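Local coordinates for restriction endonuclease EcoP15I, modification subunit (Escherichia coli, PDB 4ZCF) that methylates the adenine N6 of one strand of the asymmetric DNA site CAGCAG as a homodimer, and works with the Res subunit in restriction, at a contact of chain A with DNA and the interface of chains B and A. Residues are numbered along the deposited sequence; one frame, centred on the assembly and turned at random. Chains: chain A/B, Restriction endonuclease EcoP15I, modification subunit.

Contacts 1 and 2 show how one short stretch of chain can read DNA and join subunits at once. The centres of their C-alpha atoms lie about 15 Å apart, and they share no residue. In chain A both lie in residues 230-237, which follow strand 220-227: the loop residues 230-233 meet the duplex in contact 1, and the loop residue A:Asn236 and A:Ile237, the first residue of strand 237-238, dock on chain B in contact 2. Strand 220-227 of chain B supplies B:Val221 to the interface. Dimer formation is therefore likely to steady the loop that faces the DNA.

Contact 1: a contact of chain A with DNA. Residues chain A 230-233. With nucleotides of chain C; nucleotides of chain D.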
# COMPACT_ATOMS: atom_id res chain seq x y z
N THR A 230 -21.34 -12.78 2.35
CA THR A 230 -21.35 -11.83 3.46
C THR A 230 -20.13 -12.17 4.29
O THR A 230 -19.86 -13.34 4.52
CB THR A 230 -22.63 -12.00 4.33
OG1 THR A 230 -23.77 -11.96 3.47
CG2 THR A 230 -22.76 -10.93 5.43
N ASP A 231 -19.37 -11.16 4.69
CA ASP A 231 -18.21 -11.33 5.53
C ASP A 231 -18.31 -10.34 6.65
O ASP A 231 -18.41 -9.13 6.40
CB ASP A 231 -16.91 -11.18 4.74
CG ASP A 231 -15.66 -11.55 5.54
OD1 ASP A 231 -15.71 -12.55 6.29
OD2 ASP A 231 -14.64 -10.85 5.38
N ASN A 232 -18.33 -10.85 7.89
CA ASN A 232 -18.45 -10.04 9.09
C ASN A 232 -17.22 -10.04 10.01
O ASN A 232 -17.30 -9.56 11.14
CB ASN A 232 -19.74 -10.39 9.84
CG ASN A 232 -20.97 -9.72 9.29
OD1 ASN A 232 -20.98 -8.52 9.03
ND2 ASN A 232 -22.04 -10.47 9.13
N ASN A 233 -16.08 -10.53 9.49
CA ASN A 233 -14.79 -10.55 10.20
C ASN A 233 -14.27 -9.12 10.30
O ASN A 233 -14.22 -8.45 9.27
CB ASN A 233 -13.77 -11.38 9.45
CG ASN A 233 -14.01 -12.86 9.49
OD1 ASN A 233 -13.79 -13.51 10.50
ND2 ASN A 233 -14.37 -13.44 8.37
P DC C 7 -19.75 -22.15 2.48
OP1 DC C 7 -19.42 -22.96 1.29
OP2 DC C 7 -19.23 -22.53 3.81
O5' DC C 7 -19.25 -20.65 2.22
C5' DC C 7 -19.74 -19.57 1.42
C4' DC C 7 -19.25 -18.26 2.02
O4' DC C 7 -19.99 -18.07 3.26
C3' DC C 7 -17.76 -18.22 2.41
O3' DC C 7 -17.02 -17.11 1.82
C2' DC C 7 -17.75 -18.10 3.93
C1' DC C 7 -19.15 -17.58 4.27
N1 DC C 7 -19.62 -17.97 5.64
C2 DC C 7 -20.00 -16.98 6.57
O2 DC C 7 -20.10 -15.78 6.23
N3 DC C 7 -20.33 -17.38 7.84
C4 DC C 7 -20.18 -18.67 8.22
N4 DC C 7 -20.44 -18.98 9.50
C5 DC C 7 -19.78 -19.68 7.30
C6 DC C 7 -19.49 -19.28 6.06
P DG C 9 -11.01 -17.13 0.83
OP1 DG C 9 -10.50 -16.19 -0.19
OP2 DG C 9 -10.05 -17.70 1.82
O5' DG C 9 -12.21 -16.41 1.61
C5' DG C 9 -12.95 -17.02 2.66
C4' DG C 9 -13.41 -15.95 3.62
O4' DG C 9 -14.27 -16.60 4.57
C3' DG C 9 -12.27 -15.42 4.46
O3' DG C 9 -11.81 -14.23 3.89
C2' DG C 9 -12.87 -15.17 5.84
C1' DG C 9 -13.94 -16.24 5.90
N9 DG C 9 -13.55 -17.43 6.63
C8 DG C 9 -13.19 -18.64 6.09
N7 DG C 9 -12.89 -19.53 7.00
C5 DG C 9 -12.99 -18.86 8.21
C6 DG C 9 -12.79 -19.32 9.53
O6 DG C 9 -12.45 -20.48 9.90
N1 DG C 9 -12.96 -18.29 10.47
C2 DG C 9 -13.29 -16.98 10.16
N2 DG C 9 -13.45 -16.14 11.18
N3 DG C 9 -13.49 -16.55 8.93
C4 DG C 9 -13.36 -17.54 8.00
P DT C 10 -10.29 -13.79 4.06
OP1 DT C 10 -10.00 -12.74 3.07
OP2 DT C 10 -9.46 -15.02 4.10
O5' DT C 10 -10.27 -13.14 5.51
C5' DT C 10 -11.00 -11.96 5.87
C4' DT C 10 -10.70 -11.64 7.32
O4' DT C 10 -11.07 -12.77 8.19
C3' DT C 10 -9.22 -11.39 7.55
O3' DT C 10 -9.06 -10.03 7.96
C2' DT C 10 -8.77 -12.46 8.55
C1' DT C 10 -10.05 -13.05 9.13
N1 DT C 10 -9.93 -14.54 9.36
C2 DT C 10 -9.88 -15.07 10.65
O2 DT C 10 -9.94 -14.39 11.67
N3 DT C 10 -9.71 -16.44 10.72
C4 DT C 10 -9.58 -17.33 9.65
O4 DT C 10 -9.48 -18.55 9.81
C5 DT C 10 -9.67 -16.70 8.37
C7 DT C 10 -9.59 -17.54 7.16
C6 DT C 10 -9.83 -15.38 8.27
P DT D 14 -17.00 -14.31 17.22
OP1 DT D 14 -17.48 -13.12 17.97
OP2 DT D 14 -17.90 -15.44 16.97
O5' DT D 14 -16.26 -13.84 15.88
C5' DT D 14 -15.64 -12.56 15.68
C4' DT D 14 -16.33 -11.77 14.57
O4' DT D 14 -16.16 -12.43 13.29
C3' DT D 14 -17.83 -11.60 14.71
O3' DT D 14 -18.06 -10.28 14.45
C2' DT D 14 -18.50 -12.49 13.65
C1' DT D 14 -17.41 -12.68 12.63
N1 DT D 14 -17.34 -14.01 11.91
C2 DT D 14 -17.55 -14.08 10.53
O2 DT D 14 -17.87 -13.16 9.81
N3 DT D 14 -17.39 -15.33 9.97
C4 DT D 14 -17.02 -16.48 10.64
O4 DT D 14 -16.92 -17.52 9.99
C5 DT D 14 -16.82 -16.35 12.07
C7 DT D 14 -16.46 -17.55 12.91
C6 DT D 14 -16.98 -15.14 12.64
P DG D 15 -18.82 -9.34 15.47
OP1 DG D 15 -18.21 -8.02 15.20
OP2 DG D 15 -18.82 -9.91 16.84
O5' DG D 15 -20.34 -9.44 14.93
C5' DG D 15 -20.74 -8.70 13.77
C4' DG D 15 -21.85 -9.36 12.96
O4' DG D 15 -21.39 -10.61 12.37
C3' DG D 15 -23.18 -9.66 13.67
O3' DG D 15 -24.27 -9.44 12.77
C2' DG D 15 -23.08 -11.15 13.94
C1' DG D 15 -22.39 -11.57 12.63
N9 DG D 15 -21.86 -12.91 12.63
C8 DG D 15 -21.56 -13.66 13.75
N7 DG D 15 -21.05 -14.81 13.45
C5 DG D 15 -21.12 -14.88 12.05
C6 DG D 15 -20.70 -15.90 11.17
O6 DG D 15 -20.31 -17.04 11.50
N1 DG D 15 -20.85 -15.55 9.81
C2 DG D 15 -21.31 -14.33 9.38
N2 DG D 15 -21.42 -14.14 8.05
N3 DG D 15 -21.66 -13.34 10.20
C4 DG D 15 -21.58 -13.69 11.52
P DC D 16 -25.39 -8.34 13.04
OP1 DC D 16 -24.68 -7.11 13.47
OP2 DC D 16 -26.43 -8.94 13.90
O5' DC D 16 -26.01 -8.10 11.57
C5' DC D 16 -25.25 -7.74 10.41
C4' DC D 16 -25.40 -8.71 9.25
O4' DC D 16 -24.78 -9.98 9.53
C3' DC D 16 -26.78 -9.04 8.68
O3' DC D 16 -26.67 -8.91 7.24
C2' DC D 16 -27.03 -10.48 9.14
C1' DC D 16 -25.61 -11.03 9.06
N1 DC D 16 -25.34 -12.30 9.79
C2 DC D 16 -24.92 -13.44 9.06
O2 DC D 16 -24.80 -13.37 7.82
N3 DC D 16 -24.69 -14.61 9.75
C4 DC D 16 -24.90 -14.67 11.09
N4 DC D 16 -24.66 -15.83 11.70
C5 DC D 16 -25.32 -13.54 11.86
C6 DC D 16 -25.51 -12.39 11.17
O HOH W 1 -17.09 -14.98 7.21
O HOH W 2 -12.05 -12.70 12.35
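A:Asn233 holds its CG anti to the carbonyl carbon (chi1 -72°), which turns the amide toward the sugar edge of DG9 of chain C. The guanine amino group N2 donates to OD1 over 2.7 Å, arriving in the carbonyl plane on a lone pair. Beside it, ND2 gives a longer bond to N3 of DG9, 3.3 Å, with the acceptor tilted about 20° from the amide plane. A:Asp231 is likely to help set which way round the amide lies: its CG lies anti to the backbone N (chi1 -172°), and OD1 accepts from ND2 of A:Asn233 on the carboxylate's syn side at 2.6 Å. OD1 of A:Asn233 is then left to receive the guanine amino group, a donor that an adenine would lack.

A:Asn232 serves the other strand, on the far side of the unpaired DT14 of chain D from DG9. Its ND2 reaches N3 of DG15 of chain D at 3.1 Å, nearly in the amide plane, and also the deoxyribose ring oxygen O4' of DC16 of chain D at 2.8 Å, so one amide NH2 group spans a base and a sugar. DG15 is paired with DC7 of chain C. Water 1 links N3 of DT14, at 2.8 Å, to the carboxylate OD1 of A:Asp231, and the backbone N of A:Asn232 adds a weak bond to O2 of DT14. A second water joins OD1 of A:Asn233 to O2 of DT10 of chain C.

The loop thus recognises the guanine of DG9 by its amino group, follows the minor-groove edge of DG15 without by itself telling guanine from adenine there, and attends to a thymine without a partner, as expected where the target adenine has flipped out for methylation.

Contact 2: the interface of chains B and A. Residues chain B 221, 246, 251, 254-255, 258; chain A 236-237.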
# COMPACT_ATOMS: atom_id res chain seq x y z
N VAL B 221 -5.21 -2.37 0.54
CA VAL B 221 -6.27 -2.52 1.54
C VAL B 221 -7.46 -3.38 0.97
O VAL B 221 -7.97 -4.30 1.63
CB VAL B 221 -6.68 -1.14 2.12
CG1 VAL B 221 -7.99 -1.20 2.90
CG2 VAL B 221 -5.57 -0.57 2.99
N VAL B 246 -7.96 1.08 -2.87
CA VAL B 246 -7.54 1.62 -1.57
C VAL B 246 -6.17 1.05 -1.19
O VAL B 246 -5.94 -0.15 -1.34
CB VAL B 246 -8.63 1.33 -0.48
CG1 VAL B 246 -8.30 2.02 0.84
CG2 VAL B 246 -10.02 1.73 -0.95
N LYS B 251 0.85 -0.84 6.07
CA LYS B 251 -0.16 -1.81 6.50
C LYS B 251 -0.10 -2.15 7.99
O LYS B 251 -1.13 -2.44 8.59
CB LYS B 251 -0.11 -3.07 5.64
CG LYS B 251 -1.34 -3.98 5.76
CD LYS B 251 -2.56 -3.49 5.01
CE LYS B 251 -3.69 -4.47 5.17
NZ LYS B 251 -4.89 -4.08 4.37
N LEU B 254 -1.57 0.81 10.05
CA LEU B 254 -2.97 0.97 9.71
C LEU B 254 -3.85 0.33 10.78
O LEU B 254 -3.61 -0.80 11.21
CB LEU B 254 -3.24 0.35 8.32
CG LEU B 254 -4.69 0.40 7.81
CD1 LEU B 254 -5.14 1.82 7.47
CD2 LEU B 254 -4.85 -0.53 6.63
N ILE B 255 -4.86 1.08 11.20
CA ILE B 255 -5.85 0.62 12.18
C ILE B 255 -6.47 -0.69 11.67
O ILE B 255 -6.81 -0.80 10.48
CB ILE B 255 -6.85 1.74 12.54
CG1 ILE B 255 -7.61 1.43 13.84
CG2 ILE B 255 -7.76 2.12 11.38
CD1 ILE B 255 -8.05 2.63 14.57
N TRP B 258 -12.23 -0.90 10.57
CA TRP B 258 -12.99 0.28 10.16
C TRP B 258 -14.43 0.05 10.50
O TRP B 258 -15.06 -0.87 9.99
CB TRP B 258 -12.83 0.63 8.68
CG TRP B 258 -11.53 1.31 8.32
CD1 TRP B 258 -10.58 1.80 9.17
CD2 TRP B 258 -11.04 1.55 6.99
NE1 TRP B 258 -9.53 2.33 8.45
CE2 TRP B 258 -9.81 2.22 7.11
CE3 TRP B 258 -11.53 1.25 5.71
CZ2 TRP B 258 -9.04 2.58 6.00
CZ3 TRP B 258 -10.78 1.64 4.60
CH2 TRP B 258 -9.54 2.28 4.76
N ASN A 236 -10.74 -3.69 7.43
CA ASN A 236 -10.78 -2.34 6.88
C ASN A 236 -11.93 -2.35 5.90
O ASN A 236 -13.00 -1.83 6.23
CB ASN A 236 -9.42 -1.99 6.28
CG ASN A 236 -8.36 -1.88 7.37
OD1 ASN A 236 -7.40 -2.64 7.39
ND2 ASN A 236 -8.57 -1.01 8.35
N ILE A 237 -11.80 -3.11 4.77
CA ILE A 237 -12.88 -3.36 3.81
C ILE A 237 -13.40 -4.81 4.09
O ILE A 237 -12.56 -5.70 4.26
CB ILE A 237 -12.39 -3.20 2.34
CG1 ILE A 237 -11.93 -1.74 2.07
CG2 ILE A 237 -13.46 -3.62 1.33
CD1 ILE A 237 -11.10 -1.55 0.92
O HOH W 3 -15.13 -2.22 7.69
O HOH W 4 -9.33 -4.90 4.30
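A:Asn236 donates from its amide ND2 to the backbone oxygen of B:Ile255, a nearly straight bond (177° at the hydrogen) of 2.8 Å. The acceptor lies in the amide plane of A:Asn236, while the donor is tilted from the plane of the B:Ile255 carbonyl. This is part of the homodimer interface of a beta-subtype member of the N(4)/N(6)-methyltransferase family, and here the asparagine of one subunit packs between a carbonyl, an indole face and a leucine methyl of the other.

The indole of B:Trp258 backs this amide. ND2 of A:Asn236 sits 3.4 Å above the B:Trp258 ring plane, displaced toward the rim, and the amide is turned 68° from the ring, so it stands steeply on the face and does not stack flat. The six-membered part of the indole continues beneath the asparagine backbone, with CE3 of B:Trp258 3.5 Å from O of A:Asn236. An alanine here would remove the indole, and the amide of A:Asn236 would probably lose the ring face beneath ND2 and be left freer to turn away from the carbonyl of B:Ile255.

B:Leu254 points back against A:Asn236 from chain B, and its methyl CD2 touches OD1 of A:Asn236 at 3.4 Å. The terminal nitrogen NZ of B:Lys251 passes near the same oxygen without bonding to it and, if charged, may polarise the amide.

Farther along, A:Ile237 keeps CG1 anti to the carbonyl carbon (chi1 -63°), which sends CD1 into an apolar patch on two strands of chain B. CD1 of A:Ile237 lies 3.7 Å from CG1 of B:Val221, the two side chains crossing at about a right angle, and meets CG2 of B:Val246 tip to tip at 3.9 Å. Water completes the seam: water 3 bridges the backbone oxygens of A:Asn236 and B:Trp258, and water 4 carries the N-H of A:Ile237 to the carbonyl oxygen of B:Val221.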